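Local coordinates for microtubule-associated serine/threonine-protein kinase 4 (Homo sapiens, PDB 2W7R) that is a protein kinase expected to phosphorylate serine and threonine, and carries a PDZ domain that probably recognises the C-terminal ends of partner proteins, at residues R19-Y24 and T89-T94; Y14-R19 and V84-T89. All coordinates share one frame; numbering follows the deposited sequence.

Strand 16-24 and residues 84-94 meet twice, both times through apolar side chains without a hydrogen bond between the segments. Interaction 2 joins the start of strand 16-24 (Phe16) and the loop before it (Tyr14) to strand 83-89; interaction 1 joins its second half to the loop after strand 83-89. Their centres lie about 14 Å apart, and the segments overlap at Arg19 and Thr89, neither touching across either contact. Interaction 2 lies beside the loop that in PDZ domains binds the peptide carboxylate, and probably does so here; its centre is about 4 Å from the centre of the chain, that of interaction 1 about 10 Å, where strand 16-24 also pairs with the second subunit.

Interaction 1 of 2, residues R19-Y24 and T89-T94; sequences RAIRVY and TPFENT
Phe91 drives the end of its ring against two methyl groups of strand 16-24, CD1 of Ile21 and CG2 of Val23. Phe91 CZ is the shared point of touch: it lies 3.6 Å from Ile21 CD1 and 3.8 Å from Val23 CG2. From there the two methyls divide the ring, Ile21 CD1 approaching Phe91 CE2 (3.7 Å) and Val23 CG2 approaching Phe91 CE1 (3.9 Å). Both meet the ring obliquely and lie on the same side of its plane, themselves in contact, with Ile21 CD1 3.8 Å from Val23 CG2. Ile21 reaches out with CG1 lodged between its backbone N and carbonyl carbon (chi1 70°), and an extended second torsion carries CD1 toward the ring. The Phe91 side chain points back against Ile21, and runs antiparallel alongside Val23. Ile21 and Val23, alternate residues of the strand, both turn inward, as expected of one face of a beta strand. In the PDZ fold this strand belongs to the two-stranded sheet with 31-40, and Phe91, in the loop after strand 83-89, covers its inner face alongside Leu56, which touches both Phe91 and Ile21. On the other face, Arg22 points NH1 at Tyr24 OH in the plane of the guanidinium; the bond is nearly straight (169°) but long at 3.4 Å and therefore weak. Ile21, Arg22 and Val23 also pair antiparallel with a strand of the second subunit, extending the sheet across the interface, and Asn93 ND2 hydrogen-bonds to Asn39 OD1 of that subunit.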
ATOM      1  N   ARG A  19       2.739   5.978   8.273  1.00 16.19           N
ATOM      2  CA  ARG A  19       1.344   6.078   8.663  1.00 16.20           C
ATOM      3  C   ARG A  19       0.800   4.742   9.131  1.00 17.56           C
ATOM      4  O   ARG A  19       1.189   3.683   8.625  1.00 20.43           O
ATOM      5  CB  ARG A  19       0.485   6.596   7.511  1.00 16.21           C
ATOM      6  CG  ARG A  19       0.626   8.084   7.275  1.00 17.24           C
ATOM      7  CD  ARG A  19      -0.293   8.565   6.171  1.00 17.55           C
ATOM      8  NE  ARG A  19      -0.216  10.020   6.017  1.00 17.43           N
ATOM      9  CZ  ARG A  19      -0.948  10.720   5.153  1.00 25.77           C
ATOM     10  NH1 ARG A  19      -1.820  10.111   4.354  1.00 24.36           N
ATOM     11  NH2 ARG A  19      -0.809  12.036   5.088  1.00 31.27           N
ATOM     12  N   ALA A  20      -0.107   4.803  10.100  1.00 18.02           N
ATOM     13  CA  ALA A  20      -0.839   3.622  10.548  1.00 16.27           C
ATOM     14  C   ALA A  20      -1.929   3.344   9.523  1.00 17.96           C
ATOM     15  O   ALA A  20      -2.558   4.276   9.013  1.00 17.86           O
ATOM     16  CB  ALA A  20      -1.459   3.870  11.906  1.00 20.55           C
ATOM     17  N   ILE A  21      -2.143   2.074   9.208  1.00 15.33           N
ATOM     18  CA  ILE A  21      -3.192   1.690   8.267  1.00 13.86           C
ATOM     19  C   ILE A  21      -4.044   0.572   8.814  1.00 14.12           C
ATOM     20  O   ILE A  21      -3.622  -0.167   9.721  1.00 16.86           O
ATOM     21  CB  ILE A  21      -2.623   1.260   6.886  1.00 13.21           C
ATOM     22  CG1 ILE A  21      -1.883  -0.081   6.966  1.00 17.19           C
ATOM     23  CG2 ILE A  21      -1.722   2.363   6.322  1.00 15.99           C
ATOM     24  CD1 ILE A  21      -1.452  -0.584   5.596  1.00 17.86           C
ATOM     25  N   ARG A  22      -5.227   0.416   8.236  1.00 14.32           N
ATOM     26  CA  ARG A  22      -6.048  -0.762   8.497  1.00 13.87           C
ATOM     27  C   ARG A  22      -6.349  -1.418   7.175  1.00 14.35           C
ATOM     28  O   ARG A  22      -6.727  -0.743   6.216  1.00 15.62           O
ATOM     29  CB  ARG A  22      -7.374  -0.398   9.140  1.00 14.23           C
ATOM     30  CG  ARG A  22      -7.284   0.195  10.521  1.00 15.25           C
ATOM     31  CD  ARG A  22      -8.691   0.485  11.040  1.00 17.31           C
ATOM     32  NE  ARG A  22      -8.651   1.115  12.352  1.00 18.60           N
ATOM     33  CZ  ARG A  22      -9.725   1.455  13.049  1.00 20.10           C
ATOM     34  NH1 ARG A  22     -10.940   1.219  12.561  1.00 21.47           N
ATOM     35  NH2 ARG A  22      -9.583   2.033  14.230  1.00 25.29           N
ATOM     36  N   VAL A  23      -6.229  -2.739   7.132  1.00 13.81           N
ATOM     37  CA  VAL A  23      -6.459  -3.463   5.891  1.00 14.13           C
ATOM     38  C   VAL A  23      -7.652  -4.388   6.074  1.00 16.73           C
ATOM     39  O   VAL A  23      -7.615  -5.308   6.901  1.00 17.30           O
ATOM     40  CB  VAL A  23      -5.215  -4.256   5.493  1.00 16.84           C
ATOM     41  CG1 VAL A  23      -5.487  -5.066   4.229  1.00 20.69           C
ATOM     42  CG2 VAL A  23      -4.042  -3.304   5.285  1.00 18.99           C
ATOM     43  N   TYR A  24      -8.723  -4.131   5.333  1.00 15.81           N
ATOM     44  CA  TYR A  24      -9.971  -4.871   5.526  1.00 17.88           C
ATOM     45  C   TYR A  24     -10.055  -6.044   4.573  1.00 18.99           C
ATOM     46  O   TYR A  24      -9.576  -5.972   3.444  1.00 21.59           O
ATOM     47  CB  TYR A  24     -11.183  -3.946   5.333  1.00 17.98           C
ATOM     48  CG  TYR A  24     -11.332  -2.933   6.437  1.00 18.58           C
ATOM     49  CD1 TYR A  24     -10.555  -1.773   6.452  1.00 20.08           C
ATOM     50  CD2 TYR A  24     -12.253  -3.125   7.456  1.00 17.49           C
ATOM     51  CE1 TYR A  24     -10.676  -0.835   7.473  1.00 16.74           C
ATOM     52  CE2 TYR A  24     -12.385  -2.201   8.475  1.00 19.32           C
ATOM     53  CZ  TYR A  24     -11.601  -1.049   8.469  1.00 19.83           C
ATOM     54  OH  TYR A  24     -11.746  -0.143   9.501  1.00 25.59           O
ATOM     55  N   THR A  89       8.328  -5.637   4.594  1.00 25.72           N
ATOM     56  CA  THR A  89       7.743  -6.744   3.857  1.00 27.44           C
ATOM     57  C   THR A  89       6.804  -6.194   2.779  1.00 29.73           C
ATOM     58  O   THR A  89       6.262  -5.101   2.928  1.00 29.23           O
ATOM     59  CB  THR A  89       6.978  -7.678   4.813  1.00 30.55           C
ATOM     60  OG1 THR A  89       6.665  -8.907   4.148  1.00 38.24           O
ATOM     61  CG2 THR A  89       5.693  -7.015   5.303  1.00 28.33           C
ATOM     62  N   PRO A  90       6.618  -6.944   1.682  1.00 33.45           N
ATOM     63  CA  PRO A  90       5.763  -6.469   0.586  1.00 36.59           C
ATOM     64  C   PRO A  90       4.314  -6.252   1.022  1.00 26.67           C
ATOM     65  O   PRO A  90       3.789  -7.030   1.819  1.00 29.30           O
ATOM     66  CB  PRO A  90       5.830  -7.612  -0.433  1.00 36.65           C
ATOM     67  CG  PRO A  90       7.098  -8.338  -0.119  1.00 41.16           C
ATOM     68  CD  PRO A  90       7.284  -8.217   1.359  1.00 36.61           C
ATOM     69  N   PHE A  91       3.684  -5.202   0.500  1.00 26.72           N
ATOM     70  CA  PHE A  91       2.281  -4.917   0.791  1.00 21.62           C
ATOM     71  C   PHE A  91       1.416  -5.479  -0.345  1.00 21.45           C
ATOM     72  O   PHE A  91       0.982  -4.760  -1.248  1.00 24.56           O
ATOM     73  CB  PHE A  91       2.082  -3.404   0.998  1.00 19.62           C
ATOM     74  CG  PHE A  91       0.717  -3.014   1.505  1.00 20.30           C
ATOM     75  CD1 PHE A  91      -0.190  -3.962   1.949  1.00 21.96           C
ATOM     76  CD2 PHE A  91       0.355  -1.683   1.544  1.00 18.77           C
ATOM     77  CE1 PHE A  91      -1.446  -3.577   2.417  1.00 22.94           C
ATOM     78  CE2 PHE A  91      -0.889  -1.291   2.017  1.00 23.59           C
ATOM     79  CZ  PHE A  91      -1.794  -2.236   2.446  1.00 23.25           C
ATOM     80  N   GLU A  92       1.200  -6.785  -0.294  1.00 25.14           N
ATOM     81  CA  GLU A  92       0.438  -7.504  -1.305  1.00 22.24           C
ATOM     82  C   GLU A  92       0.298  -8.928  -0.811  1.00 21.24           C
ATOM     83  O   GLU A  92       0.953  -9.314   0.151  1.00 24.29           O
ATOM     84  CB  GLU A  92       1.160  -7.505  -2.651  1.00 24.34           C
ATOM     85  CG  GLU A  92       2.592  -8.026  -2.609  1.00 25.37           C
ATOM     86  CD  GLU A  92       3.284  -7.961  -3.968  1.00 36.00           C
ATOM     87  OE1 GLU A  92       2.867  -8.692  -4.893  1.00 34.39           O
ATOM     88  OE2 GLU A  92       4.248  -7.180  -4.105  1.00 38.63           O
ATOM     89  N   ASN A  93      -0.547  -9.713  -1.467  1.00 21.43           N
ATOM     90  CA  ASN A  93      -0.661 -11.114  -1.082  1.00 20.27           C
ATOM     91  C   ASN A  93       0.674 -11.827  -1.285  1.00 25.54           C
ATOM     92  O   ASN A  93       1.267 -11.744  -2.360  1.00 28.33           O
ATOM     93  CB  ASN A  93      -1.741 -11.824  -1.892  1.00 20.57           C
ATOM     94  CG  ASN A  93      -1.792 -13.307  -1.589  1.00 24.63           C
ATOM     95  OD1 ASN A  93      -1.789 -13.707  -0.422  1.00 27.53           O
ATOM     96  ND2 ASN A  93      -1.826 -14.129  -2.635  1.00 26.65           N
ATOM     97  N   THR A  94       1.146 -12.527  -0.256  1.00 23.92           N
ATOM     98  CA  THR A  94       2.404 -13.265  -0.362  1.00 29.42           C
ATOM     99  C   THR A  94       2.173 -14.761  -0.191  1.00 36.88           C
ATOM    100  O   THR A  94       3.113 -15.557  -0.228  1.00 34.51           O
ATOM    101  CB  THR A  94       3.431 -12.806   0.697  1.00 34.60           C
ATOM    102  OG1 THR A  94       2.910 -13.048   2.010  1.00 33.90           O
ATOM    103  CG2 THR A  94       3.748 -11.325   0.543  1.00 33.08           C
TER

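Interaction 2 of 2, residues Y14-R19 and V84-T89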
ATOM      1  N   TYR A  14      16.220  10.883   8.790  1.00 34.66           N
ATOM      2  CA  TYR A  14      16.370   9.787   7.843  1.00 32.96           C
ATOM      3  C   TYR A  14      15.709  10.125   6.510  1.00 32.98           C
ATOM      4  O   TYR A  14      16.179   9.709   5.449  1.00 38.61           O
ATOM      5  CB  TYR A  14      15.803   8.485   8.406  1.00 27.45           C
ATOM      6  CG  TYR A  14      16.389   8.069   9.737  1.00 37.02           C
ATOM      7  CD1 TYR A  14      17.758   7.870   9.889  1.00 37.45           C
ATOM      8  CD2 TYR A  14      15.570   7.857  10.839  1.00 32.05           C
ATOM      9  CE1 TYR A  14      18.295   7.484  11.113  1.00 36.39           C
ATOM     10  CE2 TYR A  14      16.095   7.473  12.060  1.00 34.59           C
ATOM     11  CZ  TYR A  14      17.455   7.289  12.193  1.00 39.06           C
ATOM     12  OH  TYR A  14      17.969   6.906  13.412  1.00 43.49           O
ATOM     13  N   GLY A  15      14.613  10.876   6.572  1.00 30.80           N
ATOM     14  CA  GLY A  15      13.965  11.381   5.375  1.00 31.75           C
ATOM     15  C   GLY A  15      12.712  10.640   4.940  1.00 33.66           C
ATOM     16  O   GLY A  15      12.463  10.484   3.745  1.00 34.93           O
ATOM     17  N   PHE A  16      11.906  10.190   5.896  1.00 30.04           N
ATOM     18  CA  PHE A  16      10.639   9.558   5.535  1.00 26.75           C
ATOM     19  C   PHE A  16       9.520   9.768   6.554  1.00 27.00           C
ATOM     20  O   PHE A  16       9.754  10.236   7.669  1.00 27.45           O
ATOM     21  CB  PHE A  16      10.831   8.065   5.212  1.00 31.99           C
ATOM     22  CG  PHE A  16      11.191   7.204   6.403  1.00 26.98           C
ATOM     23  CD1 PHE A  16      10.227   6.434   7.035  1.00 25.80           C
ATOM     24  CD2 PHE A  16      12.495   7.138   6.862  1.00 28.05           C
ATOM     25  CE1 PHE A  16      10.555   5.631   8.113  1.00 26.94           C
ATOM     26  CE2 PHE A  16      12.829   6.338   7.940  1.00 28.99           C
ATOM     27  CZ  PHE A  16      11.861   5.584   8.565  1.00 26.29           C
ATOM     28  N   THR A  17       8.299   9.441   6.148  1.00 22.78           N
ATOM     29  CA  THR A  17       7.151   9.494   7.052  1.00 21.50           C
ATOM     30  C   THR A  17       6.440   8.157   7.056  1.00 22.44           C
ATOM     31  O   THR A  17       6.461   7.424   6.062  1.00 23.95           O
ATOM     32  CB  THR A  17       6.137  10.576   6.643  1.00 27.12           C
ATOM     33  OG1 THR A  17       5.647  10.304   5.324  1.00 34.96           O
ATOM     34  CG2 THR A  17       6.793  11.949   6.654  1.00 25.99           C
ATOM     35  N   ILE A  18       5.811   7.843   8.182  1.00 22.14           N
ATOM     36  CA  ILE A  18       5.071   6.595   8.314  1.00 19.87           C
ATOM     37  C   ILE A  18       3.626   6.882   8.667  1.00 26.52           C
ATOM     38  O   ILE A  18       3.318   7.910   9.281  1.00 23.94           O
ATOM     39  CB  ILE A  18       5.678   5.678   9.400  1.00 21.20           C
ATOM     40  CG1 ILE A  18       5.480   6.281  10.789  1.00 21.48           C
ATOM     41  CG2 ILE A  18       7.154   5.400   9.112  1.00 24.42           C
ATOM     42  CD1 ILE A  18       5.825   5.313  11.920  1.00 30.43           C
ATOM     43  N   ARG A  19       2.739   5.978   8.273  1.00 16.19           N
ATOM     44  CA  ARG A  19       1.344   6.078   8.663  1.00 16.20           C
ATOM     45  C   ARG A  19       0.800   4.742   9.131  1.00 17.56           C
ATOM     46  O   ARG A  19       1.189   3.683   8.625  1.00 20.43           O
ATOM     47  CB  ARG A  19       0.485   6.596   7.511  1.00 16.21           C
ATOM     48  CG  ARG A  19       0.626   8.084   7.275  1.00 17.24           C
ATOM     49  CD  ARG A  19      -0.293   8.565   6.171  1.00 17.55           C
ATOM     50  NE  ARG A  19      -0.216  10.020   6.017  1.00 17.43           N
ATOM     51  CZ  ARG A  19      -0.948  10.720   5.153  1.00 25.77           C
ATOM     52  NH1 ARG A  19      -1.820  10.111   4.354  1.00 24.36           N
ATOM     53  NH2 ARG A  19      -0.809  12.036   5.088  1.00 31.27           N
ATOM     54  N   VAL A  84      19.887   3.495  11.638  1.00 31.01           N
ATOM     55  CA  VAL A  84      18.705   2.701  11.974  1.00 29.72           C
ATOM     56  C   VAL A  84      18.502   1.561  10.980  1.00 38.97           C
ATOM     57  O   VAL A  84      18.816   1.684   9.800  1.00 35.45           O
ATOM     58  CB  VAL A  84      17.429   3.568  12.025  1.00 29.10           C
ATOM     59  CG1 VAL A  84      16.997   3.974  10.618  1.00 31.20           C
ATOM     60  CG2 VAL A  84      16.298   2.818  12.738  1.00 33.69           C
ATOM     61  N   SER A  85      17.977   0.444  11.470  1.00 32.67           N
ATOM     62  CA  SER A  85      17.699  -0.696  10.619  1.00 29.64           C
ATOM     63  C   SER A  85      16.188  -0.865  10.538  1.00 29.78           C
ATOM     64  O   SER A  85      15.519  -0.884  11.561  1.00 35.35           O
ATOM     65  CB  SER A  85      18.340  -1.947  11.219  1.00 46.87           C
ATOM     66  OG  SER A  85      18.209  -3.058  10.355  1.00 62.86           O
ATOM     67  N   ILE A  86      15.645  -0.954   9.329  1.00 28.49           N
ATOM     68  CA  ILE A  86      14.202  -1.131   9.177  1.00 28.79           C
ATOM     69  C   ILE A  86      13.905  -2.403   8.396  1.00 29.30           C
ATOM     70  O   ILE A  86      14.345  -2.562   7.256  1.00 29.60           O
ATOM     71  CB  ILE A  86      13.548   0.084   8.485  1.00 31.98           C
ATOM     72  CG1 ILE A  86      13.833   1.357   9.282  1.00 36.32           C
ATOM     73  CG2 ILE A  86      12.041  -0.110   8.328  1.00 29.19           C
ATOM     74  CD1 ILE A  86      13.115   2.566   8.763  1.00 44.26           C
ATOM     75  N   THR A  87      13.171  -3.321   9.018  1.00 25.95           N
ATOM     76  CA  THR A  87      12.766  -4.536   8.337  1.00 25.59           C
ATOM     77  C   THR A  87      11.407  -4.300   7.704  1.00 24.77           C
ATOM     78  O   THR A  87      10.478  -3.831   8.361  1.00 25.91           O
ATOM     79  CB  THR A  87      12.682  -5.724   9.308  1.00 26.64           C
ATOM     80  OG1 THR A  87      13.910  -5.834  10.040  1.00 28.26           O
ATOM     81  CG2 THR A  87      12.419  -7.018   8.550  1.00 32.57           C
ATOM     82  N   THR A  88      11.299  -4.609   6.418  1.00 26.95           N
ATOM     83  CA  THR A  88      10.066  -4.376   5.681  1.00 25.70           C
ATOM     84  C   THR A  88       9.600  -5.633   4.972  1.00 29.01           C
ATOM     85  O   THR A  88      10.373  -6.575   4.770  1.00 33.58           O
ATOM     86  CB  THR A  88      10.242  -3.263   4.628  1.00 34.13           C
ATOM     87  OG1 THR A  88      11.149  -3.703   3.610  1.00 40.95           O
ATOM     88  CG2 THR A  88      10.779  -1.990   5.270  1.00 37.08           C
ATOM     89  N   THR A  89       8.328  -5.637   4.594  1.00 25.72           N
ATOM     90  CA  THR A  89       7.743  -6.744   3.857  1.00 27.44           C
ATOM     91  C   THR A  89       6.804  -6.194   2.779  1.00 29.73           C
ATOM     92  O   THR A  89       6.262  -5.101   2.928  1.00 29.23           O
ATOM     93  CB  THR A  89       6.978  -7.678   4.813  1.00 30.55           C
ATOM     94  OG1 THR A  89       6.665  -8.907   4.148  1.00 38.24           O
ATOM     95  CG2 THR A  89       5.693  -7.015   5.303  1.00 28.33           C
TER
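Val84 sets its CG1 methyl almost squarely over the ring of Tyr14, a CH-pi contact 3.7 Å from CG1 to the ring centroid and only 12° off the normal. Val84 CB lies over the phenol end of the same face, 3.7 Å from Tyr14 OH. Two residues further along both segments, Ile86 and Phe16 approach from opposite directions: Ile86 CD1 lies 3.3 Å from Phe16 CZ, a tight fit, and is nearly equidistant from CE1 and CE2, so the methyl is centred on the far end of the ring and meets it obliquely. Phe16 reaches inward with CG held between its backbone N and carbonyl carbon (chi1 69°). Ile7 of strand 5-8 touches all four of these side chains. Leu51 and Leu77 add to the packing round Phe16, and Ile60 to that round Val84. Backbone hydrogen bonds between Tyr14 and Ala46 and between Gly15 and Glu41 fix the turn before the strand, where Gly15 adopts a positive phi. Tyr14-Gly15-Phe16 corresponds to the last three residues of the GLGF motif, whose loop binds the peptide carboxylate in PDZ domains, and probably does so here, at the head of the groove between strand 16-24 and helix 70-78.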